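Long-range contacts in RagA protein (Porphyromonas gingivalis, PDB 6SLN), which is an outer-membrane TonB-dependent receptor that probably takes up peptides, one of which is bound in this structure: residues Thr233-Asn238 and Lys968-Glu973; Asp380-Tyr385 and Gly979-Pro984. All blocks are in the same frame, centred on the assembly; numbering follows the deposited sequence.

Contact 1: Thr233-Asn238 and Lys968-Glu973; sequences TKPLDN and KGFDPE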
ATOM      1  N   THR A 233      43.526  -4.411  -0.912  1.00 44.08           N
ATOM      2  CA  THR A 233      43.513  -5.457   0.105  1.00 46.49           C
ATOM      3  C   THR A 233      44.492  -5.192   1.242  1.00 52.07           C
ATOM      4  O   THR A 233      44.483  -5.933   2.236  1.00 55.97           O
ATOM      5  CB  THR A 233      43.795  -6.838  -0.516  1.00 49.08           C
ATOM      6  OG1 THR A 233      44.931  -6.798  -1.416  1.00 46.76           O
ATOM      7  CG2 THR A 233      42.559  -7.292  -1.286  1.00 49.78           C
ATOM      8  N   LYS A 234      45.287  -4.124   1.150  1.00 46.25           N
ATOM      9  CA  LYS A 234      46.295  -3.814   2.162  1.00 44.18           C
ATOM     10  C   LYS A 234      45.796  -3.829   3.604  1.00 48.29           C
ATOM     11  O   LYS A 234      46.559  -4.284   4.474  1.00 51.49           O
ATOM     12  CB  LYS A 234      46.923  -2.449   1.851  1.00 47.75           C
ATOM     13  CG  LYS A 234      48.011  -2.503   0.796  1.00 57.70           C
ATOM     14  CD  LYS A 234      48.611  -1.129   0.502  1.00 59.99           C
ATOM     15  CE  LYS A 234      49.856  -0.867   1.360  1.00 65.70           C
ATOM     16  NZ  LYS A 234      50.564   0.370   0.934  1.00 72.27           N
ATOM     17  N   PRO A 235      44.595  -3.337   3.944  1.00 46.33           N
ATOM     18  CA  PRO A 235      44.178  -3.379   5.356  1.00 42.66           C
ATOM     19  C   PRO A 235      44.221  -4.767   5.939  1.00 40.96           C
ATOM     20  O   PRO A 235      44.307  -4.915   7.163  1.00 43.57           O
ATOM     21  CB  PRO A 235      42.735  -2.842   5.318  1.00 42.35           C
ATOM     22  CG  PRO A 235      42.692  -1.977   4.139  1.00 39.79           C
ATOM     23  CD  PRO A 235      43.602  -2.616   3.119  1.00 40.43           C
ATOM     24  N   LEU A 236      44.144  -5.797   5.104  1.00 46.88           N
ATOM     25  CA  LEU A 236      44.164  -7.156   5.624  1.00 45.88           C
ATOM     26  C   LEU A 236      45.563  -7.596   6.041  1.00 42.09           C
ATOM     27  O   LEU A 236      45.693  -8.391   6.977  1.00 49.15           O
ATOM     28  CB  LEU A 236      43.577  -8.112   4.588  1.00 40.64           C
ATOM     29  CG  LEU A 236      42.069  -7.908   4.490  1.00 52.84           C
ATOM     30  CD1 LEU A 236      41.628  -7.551   3.074  1.00 61.69           C
ATOM     31  CD2 LEU A 236      41.375  -9.133   4.994  1.00 43.31           C
ATOM     32  N   ASP A 237      46.607  -7.054   5.397  1.00 45.74           N
ATOM     33  CA  ASP A 237      47.971  -7.565   5.568  1.00 47.87           C
ATOM     34  C   ASP A 237      48.370  -7.626   7.035  1.00 50.42           C
ATOM     35  O   ASP A 237      48.920  -8.631   7.501  1.00 50.63           O
ATOM     36  CB  ASP A 237      48.968  -6.693   4.792  1.00 44.60           C
ATOM     37  CG  ASP A 237      48.784  -6.773   3.266  1.00 60.31           C
ATOM     38  OD1 ASP A 237      47.849  -7.450   2.776  1.00 63.06           O
ATOM     39  OD2 ASP A 237      49.586  -6.134   2.543  1.00 65.13           O
ATOM     40  N   ASN A 238      48.048  -6.582   7.786  1.00 54.55           N
ATOM     41  CA  ASN A 238      48.600  -6.324   9.107  1.00 67.41           C
ATOM     42  C   ASN A 238      47.721  -6.826  10.247  1.00 67.10           C
ATOM     43  O   ASN A 238      48.057  -6.575  11.414  1.00 64.26           O
ATOM     44  CB  ASN A 238      48.817  -4.820   9.271  1.00 76.35           C
ATOM     45  CG  ASN A 238      47.632  -4.007   8.721  1.00 74.81           C
ATOM     46  OD1 ASN A 238      47.573  -3.705   7.522  1.00 67.62           O
ATOM     47  ND2 ASN A 238      46.671  -3.688   9.591  1.00 65.40           N
ATOM     48  N   LYS A 968      45.221   4.229   5.200  1.00 54.32           N
ATOM     49  CA  LYS A 968      45.329   2.873   5.727  1.00 46.86           C
ATOM     50  C   LYS A 968      43.990   2.156   5.819  1.00 45.97           C
ATOM     51  O   LYS A 968      43.937   1.046   6.368  1.00 51.55           O
ATOM     52  CB  LYS A 968      46.006   2.894   7.107  1.00 48.48           C
ATOM     53  CG  LYS A 968      47.424   3.482   7.104  1.00 43.64           C
ATOM     54  CD  LYS A 968      47.764   4.175   8.422  1.00 52.58           C
ATOM     55  CE  LYS A 968      48.511   5.513   8.185  1.00 61.01           C
ATOM     56  NZ  LYS A 968      47.828   6.502   7.231  1.00 51.80           N
ATOM     57  N   GLY A 969      42.911   2.745   5.302  1.00 44.41           N
ATOM     58  CA  GLY A 969      41.676   2.026   5.070  1.00 43.58           C
ATOM     59  C   GLY A 969      41.531   1.567   3.623  1.00 39.10           C
ATOM     60  O   GLY A 969      42.425   1.719   2.788  1.00 41.83           O
ATOM     61  N   PHE A 970      40.361   1.015   3.318  1.00 38.28           N
ATOM     62  CA  PHE A 970      40.198   0.366   2.021  1.00 46.18           C
ATOM     63  C   PHE A 970      40.165   1.383   0.886  1.00 49.51           C
ATOM     64  O   PHE A 970      40.833   1.211  -0.140  1.00 49.69           O
ATOM     65  CB  PHE A 970      38.926  -0.477   2.017  1.00 47.82           C
ATOM     66  CG  PHE A 970      39.042  -1.755   2.798  1.00 48.91           C
ATOM     67  CD1 PHE A 970      38.802  -1.770   4.166  1.00 39.19           C
ATOM     68  CD2 PHE A 970      39.376  -2.952   2.156  1.00 46.62           C
ATOM     69  CE1 PHE A 970      38.891  -2.960   4.882  1.00 39.73           C
ATOM     70  CE2 PHE A 970      39.466  -4.131   2.861  1.00 37.63           C
ATOM     71  CZ  PHE A 970      39.228  -4.134   4.229  1.00 40.10           C
ATOM     72  N   ASP A 971      39.394   2.439   1.049  1.00 48.13           N
ATOM     73  CA  ASP A 971      39.200   3.393  -0.037  1.00 52.80           C
ATOM     74  C   ASP A 971      39.302   4.823   0.494  1.00 52.16           C
ATOM     75  O   ASP A 971      38.447   5.255   1.288  1.00 52.50           O
ATOM     76  CB  ASP A 971      37.842   3.153  -0.717  1.00 39.56           C
ATOM     77  CG  ASP A 971      37.664   3.972  -1.991  1.00 41.98           C
ATOM     78  OD1 ASP A 971      38.588   4.749  -2.358  1.00 37.80           O
ATOM     79  OD2 ASP A 971      36.584   3.847  -2.626  1.00 43.97           O
ATOM     80  N   PRO A 972      40.319   5.587   0.081  1.00 39.12           N
ATOM     81  CA  PRO A 972      40.373   6.997   0.498  1.00 56.63           C
ATOM     82  C   PRO A 972      39.178   7.805   0.004  1.00 55.90           C
ATOM     83  O   PRO A 972      38.804   8.789   0.647  1.00 53.60           O
ATOM     84  CB  PRO A 972      41.705   7.494  -0.092  1.00 59.09           C
ATOM     85  CG  PRO A 972      42.037   6.540  -1.204  1.00 49.06           C
ATOM     86  CD  PRO A 972      41.382   5.229  -0.872  1.00 39.55           C
ATOM     87  N   GLU A 973      38.537   7.397  -1.094  1.00 54.17           N
ATOM     88  CA  GLU A 973      37.348   8.100  -1.562  1.00 51.96           C
ATOM     89  C   GLU A 973      36.121   7.816  -0.709  1.00 47.83           C
ATOM     90  O   GLU A 973      35.171   8.602  -0.726  1.00 46.63           O
ATOM     91  CB  GLU A 973      37.049   7.726  -3.015  1.00 51.67           C
ATOM     92  CG  GLU A 973      35.992   8.594  -3.701  1.00 52.69           C
ATOM     93  CD  GLU A 973      35.903   8.311  -5.191  1.00 57.54           C
ATOM     94  OE1 GLU A 973      35.011   8.858  -5.878  1.00 61.92           O
ATOM     95  OE2 GLU A 973      36.743   7.532  -5.682  1.00 60.91           O
TER
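Thr233-Asn238 forms a single, weakly bonded helical turn and meets Lys968-Glu973, which is irregular throughout, at one backbone approach, with the CA atoms of Pro235 and Gly969 6.0 Å apart. In the TonB-dependent receptor barrel, a helical turn after strand 218-230 here meets the loop between strands 951-964 and 978-979, and strands 218-230 and 986-996 pair directly to close the barrel. No hydrogen bond crosses the contact, which is carried by three apolar side chains.

Pro235 points toward the other loop and sets the CB-CG edge of its ring over one face of Phe970. Its CG sits 3.7 Å from the centroid of the Phe970 ring and only 5° off the ring normal, an almost centred CH-pi contact, while CB leans toward the CE1-CZ side. The Phe970 CG lies beside its own backbone N and anti to the carbonyl carbon (chi1 -74°), which brings the end of the ring nearer the helical turn. Leu236 comes in obliquely to the same ring, its CD1 4.1 Å from Phe970 CE2, and its side chain crosses the phenylalanine at about a right angle. The same Pro235 CG also rests 3.8 Å from the carbonyl carbon C of Gly969. Leu395 of helix 390-396 packs against both Pro235 and Phe970, extending the apolar cluster, and the Phe970 carbonyl O accepts from Asn232 ND2.

Beyond Phe970, Arg928 on strand 921-937 makes salt bridges to both Asp971 and Glu973. Asp971 also closes an Asx turn, in which OD1 takes the backbone N-H of Glu973 at 2.9 Å, from above the carboxylate plane.

Contact 2: Asp380-Tyr385 and Gly979-Pro984; sequences DYFGKY and GKNQYP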
ATOM      1  N   ASP A 380      22.691  -2.391   2.951  1.00 49.67           N
ATOM      2  CA  ASP A 380      22.261  -1.373   3.890  1.00 53.52           C
ATOM      3  C   ASP A 380      22.777  -1.629   5.295  1.00 54.94           C
ATOM      4  O   ASP A 380      22.100  -1.322   6.274  1.00 71.32           O
ATOM      5  CB  ASP A 380      20.737  -1.257   3.861  1.00 70.93           C
ATOM      6  CG  ASP A 380      20.250  -0.492   2.639  1.00 81.24           C
ATOM      7  OD1 ASP A 380      20.959   0.438   2.189  1.00 83.18           O
ATOM      8  OD2 ASP A 380      19.176  -0.837   2.111  1.00 83.94           O
ATOM      9  N   TYR A 381      23.978  -2.182   5.410  1.00 47.44           N
ATOM     10  CA  TYR A 381      24.664  -2.231   6.686  1.00 44.92           C
ATOM     11  C   TYR A 381      25.984  -1.499   6.653  1.00 43.74           C
ATOM     12  O   TYR A 381      26.507  -1.143   7.719  1.00 40.27           O
ATOM     13  CB  TYR A 381      24.887  -3.685   7.129  1.00 47.94           C
ATOM     14  CG  TYR A 381      23.609  -4.326   7.618  1.00 50.17           C
ATOM     15  CD1 TYR A 381      22.807  -3.684   8.548  1.00 50.83           C
ATOM     16  CD2 TYR A 381      23.189  -5.552   7.133  1.00 54.10           C
ATOM     17  CE1 TYR A 381      21.647  -4.253   8.999  1.00 53.65           C
ATOM     18  CE2 TYR A 381      22.017  -6.128   7.574  1.00 59.54           C
ATOM     19  CZ  TYR A 381      21.249  -5.473   8.508  1.00 54.99           C
ATOM     20  OH  TYR A 381      20.077  -6.031   8.955  1.00 51.49           O
ATOM     21  N   PHE A 382      26.503  -1.229   5.460  1.00 35.64           N
ATOM     22  CA  PHE A 382      27.768  -0.539   5.319  1.00 37.06           C
ATOM     23  C   PHE A 382      27.699   0.855   5.926  1.00 51.15           C
ATOM     24  O   PHE A 382      26.635   1.477   6.009  1.00 56.59           O
ATOM     25  CB  PHE A 382      28.163  -0.484   3.844  1.00 36.33           C
ATOM     26  CG  PHE A 382      28.649  -1.820   3.315  1.00 31.54           C
ATOM     27  CD1 PHE A 382      29.979  -2.156   3.396  1.00 39.26           C
ATOM     28  CD2 PHE A 382      27.763  -2.728   2.776  1.00 35.06           C
ATOM     29  CE1 PHE A 382      30.424  -3.362   2.929  1.00 54.06           C
ATOM     30  CE2 PHE A 382      28.197  -3.939   2.320  1.00 47.76           C
ATOM     31  CZ  PHE A 382      29.535  -4.257   2.400  1.00 54.61           C
ATOM     32  N   GLY A 383      28.850   1.331   6.391  1.00 54.61           N
ATOM     33  CA  GLY A 383      28.898   2.573   7.117  1.00 47.29           C
ATOM     34  C   GLY A 383      28.448   2.479   8.551  1.00 36.59           C
ATOM     35  O   GLY A 383      28.712   3.401   9.317  1.00 49.53           O
ATOM     36  N   LYS A 384      27.776   1.412   8.944  1.00 41.74           N
ATOM     37  CA  LYS A 384      27.495   1.137  10.346  1.00 45.92           C
ATOM     38  C   LYS A 384      28.372  -0.020  10.830  1.00 45.07           C
ATOM     39  O   LYS A 384      28.998  -0.739  10.039  1.00 32.27           O
ATOM     40  CB  LYS A 384      26.005   0.842  10.543  1.00 51.47           C
ATOM     41  CG  LYS A 384      25.159   2.083  10.486  1.00 61.78           C
ATOM     42  CD  LYS A 384      23.673   1.795  10.602  1.00 69.76           C
ATOM     43  CE  LYS A 384      23.149   1.104   9.363  1.00 70.93           C
ATOM     44  NZ  LYS A 384      21.734   0.656   9.552  1.00 67.86           N
ATOM     45  N   TYR A 385      28.445  -0.167  12.152  1.00 39.38           N
ATOM     46  CA  TYR A 385      29.409  -1.057  12.801  1.00 39.10           C
ATOM     47  C   TYR A 385      28.627  -2.213  13.411  1.00 44.52           C
ATOM     48  O   TYR A 385      28.163  -2.145  14.552  1.00 49.01           O
ATOM     49  CB  TYR A 385      30.259  -0.327  13.864  1.00 33.62           C
ATOM     50  CG  TYR A 385      31.429   0.384  13.262  1.00 34.07           C
ATOM     51  CD1 TYR A 385      32.530  -0.316  12.788  1.00 47.52           C
ATOM     52  CD2 TYR A 385      31.431   1.762  13.141  1.00 42.17           C
ATOM     53  CE1 TYR A 385      33.611   0.354  12.222  1.00 53.79           C
ATOM     54  CE2 TYR A 385      32.506   2.441  12.578  1.00 46.58           C
ATOM     55  CZ  TYR A 385      33.586   1.740  12.121  1.00 53.49           C
ATOM     56  OH  TYR A 385      34.630   2.432  11.561  1.00 52.66           O
ATOM     57  N   GLY A 979      35.909   7.844   7.448  1.00 54.05           N
ATOM     58  CA  GLY A 979      35.751   6.573   6.765  1.00 41.93           C
ATOM     59  C   GLY A 979      35.423   5.528   7.807  1.00 35.73           C
ATOM     60  O   GLY A 979      36.100   5.428   8.831  1.00 42.65           O
ATOM     61  N   LYS A 980      34.341   4.786   7.583  1.00 48.23           N
ATOM     62  CA  LYS A 980      33.941   3.769   8.546  1.00 53.38           C
ATOM     63  C   LYS A 980      33.119   2.705   7.837  1.00 50.04           C
ATOM     64  O   LYS A 980      32.201   3.039   7.083  1.00 49.09           O
ATOM     65  CB  LYS A 980      33.146   4.390   9.698  1.00 52.96           C
ATOM     66  CG  LYS A 980      32.007   5.281   9.242  1.00 45.09           C
ATOM     67  CD  LYS A 980      31.014   5.556  10.355  1.00 34.83           C
ATOM     68  CE  LYS A 980      29.793   6.331   9.809  1.00 36.61           C
ATOM     69  NZ  LYS A 980      29.090   7.177  10.842  1.00 35.93           N
ATOM     70  N   ASN A 981      33.442   1.435   8.107  1.00 40.36           N
ATOM     71  CA  ASN A 981      32.882   0.276   7.423  1.00 37.85           C
ATOM     72  C   ASN A 981      32.561   0.585   5.963  1.00 41.99           C
ATOM     73  O   ASN A 981      31.398   0.517   5.538  1.00 39.29           O
ATOM     74  CB  ASN A 981      31.638  -0.249   8.152  1.00 40.69           C
ATOM     75  CG  ASN A 981      31.164  -1.596   7.589  1.00 45.55           C
ATOM     76  OD1 ASN A 981      31.974  -2.438   7.183  1.00 38.53           O
ATOM     77  ND2 ASN A 981      29.855  -1.788   7.539  1.00 48.54           N
ATOM     78  N   GLN A 982      33.585   0.926   5.189  1.00 41.71           N
ATOM     79  CA  GLN A 982      33.364   1.352   3.819  1.00 42.55           C
ATOM     80  C   GLN A 982      32.858   0.206   2.953  1.00 46.96           C
ATOM     81  O   GLN A 982      33.296  -0.941   3.085  1.00 44.45           O
ATOM     82  CB  GLN A 982      34.649   1.917   3.226  1.00 42.05           C
ATOM     83  CG  GLN A 982      35.329   2.956   4.089  1.00 39.18           C
ATOM     84  CD  GLN A 982      36.738   3.246   3.596  1.00 45.61           C
ATOM     85  OE1 GLN A 982      37.529   2.324   3.364  1.00 50.48           O
ATOM     86  NE2 GLN A 982      37.057   4.525   3.423  1.00 39.09           N
ATOM     87  N   TYR A 983      31.896   0.521   2.092  1.00 50.70           N
ATOM     88  CA  TYR A 983      31.657  -0.266   0.892  1.00 47.53           C
ATOM     89  C   TYR A 983      32.625   0.301  -0.142  1.00 49.62           C
ATOM     90  O   TYR A 983      32.336   1.332  -0.756  1.00 61.14           O
ATOM     91  CB  TYR A 983      30.190  -0.170   0.438  1.00 40.03           C
ATOM     92  CG  TYR A 983      29.778  -1.219  -0.579  1.00 38.20           C
ATOM     93  CD1 TYR A 983      30.618  -1.555  -1.646  1.00 32.73           C
ATOM     94  CD2 TYR A 983      28.559  -1.873  -0.475  1.00 31.61           C
ATOM     95  CE1 TYR A 983      30.258  -2.512  -2.580  1.00 35.80           C
ATOM     96  CE2 TYR A 983      28.190  -2.854  -1.409  1.00 45.72           C
ATOM     97  CZ  TYR A 983      29.048  -3.170  -2.463  1.00 43.13           C
ATOM     98  OH  TYR A 983      28.708  -4.130  -3.403  1.00 39.52           O
ATOM     99  N   PRO A 984      33.793  -0.304  -0.333  1.00 47.82           N
ATOM    100  CA  PRO A 984      34.831   0.349  -1.143  1.00 45.51           C
ATOM    101  C   PRO A 984      34.400   0.475  -2.597  1.00 44.88           C
ATOM    102  O   PRO A 984      33.586  -0.304  -3.094  1.00 49.26           O
ATOM    103  CB  PRO A 984      36.035  -0.590  -1.005  1.00 49.80           C
ATOM    104  CG  PRO A 984      35.681  -1.554   0.131  1.00 42.26           C
ATOM    105  CD  PRO A 984      34.204  -1.634   0.156  1.00 40.53           C
TER
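Asn981 serves two groups of the opposing loop, one of them weakly. Its carbonyl O accepts from Gly383 N at 2.8 Å, with an N-H...O angle of 156° and the donor above the carbonyl plane. Its side chain, with CG anti to the backbone N, reaches past Gly383 so that ND2 gives a weak bond to Lys384 O at 2.8 Å. The other end of the amide, OD1, takes the backbone N-H of Phe392, while Asp875 OD1 is shared by Asn981 N and Tyr385 OH.

Gly383 sits in a type II beta turn from Tyr381 to Lys384, part of a loop after barrel strand 363-377. The turn is closed by Lys384 N to Tyr381 O, 3.1 Å, and Gly383 has the positive phi (78°) that suits glycine. Gly383 CA meets Lys980 O in a nearly straight CA-H...O contact of 3.3 Å.

Phe382 lies with one ring face against Tyr983, whose CB makes a CH-pi contact; the two ring planes are inclined at 44°, and Asn981 O lies at the edge of the phenylalanine, in its plane. The extended Lys980 side chain runs alongside Gly383 O, and its NZ hydrogen-bonds the bound peptide.

The two contacts interlock along the chain, since their segments alternate in sequence, and their centres are about 13 Å apart. They meet through the stretch before strand 986-996: Gln982 OE1 of contact 2 probably accepts a hydrogen bond from Asp971 N of contact 1, at 3.0 Å, while Phe970 CB packs 3.9 Å from Pro984 CG. Helix 390-396 is a shared neighbour, touched by the side chains of Pro235, Leu236 and Phe970, while its Thr391 hydrogen-bonds Gln982 and its Phe392 hydrogen-bonds Asn981. Contact 2 reaches the peptide itself, through Lys384, Tyr385 and Lys980, and contact 1 is joined to contact 2 through Gln982 and Pro984.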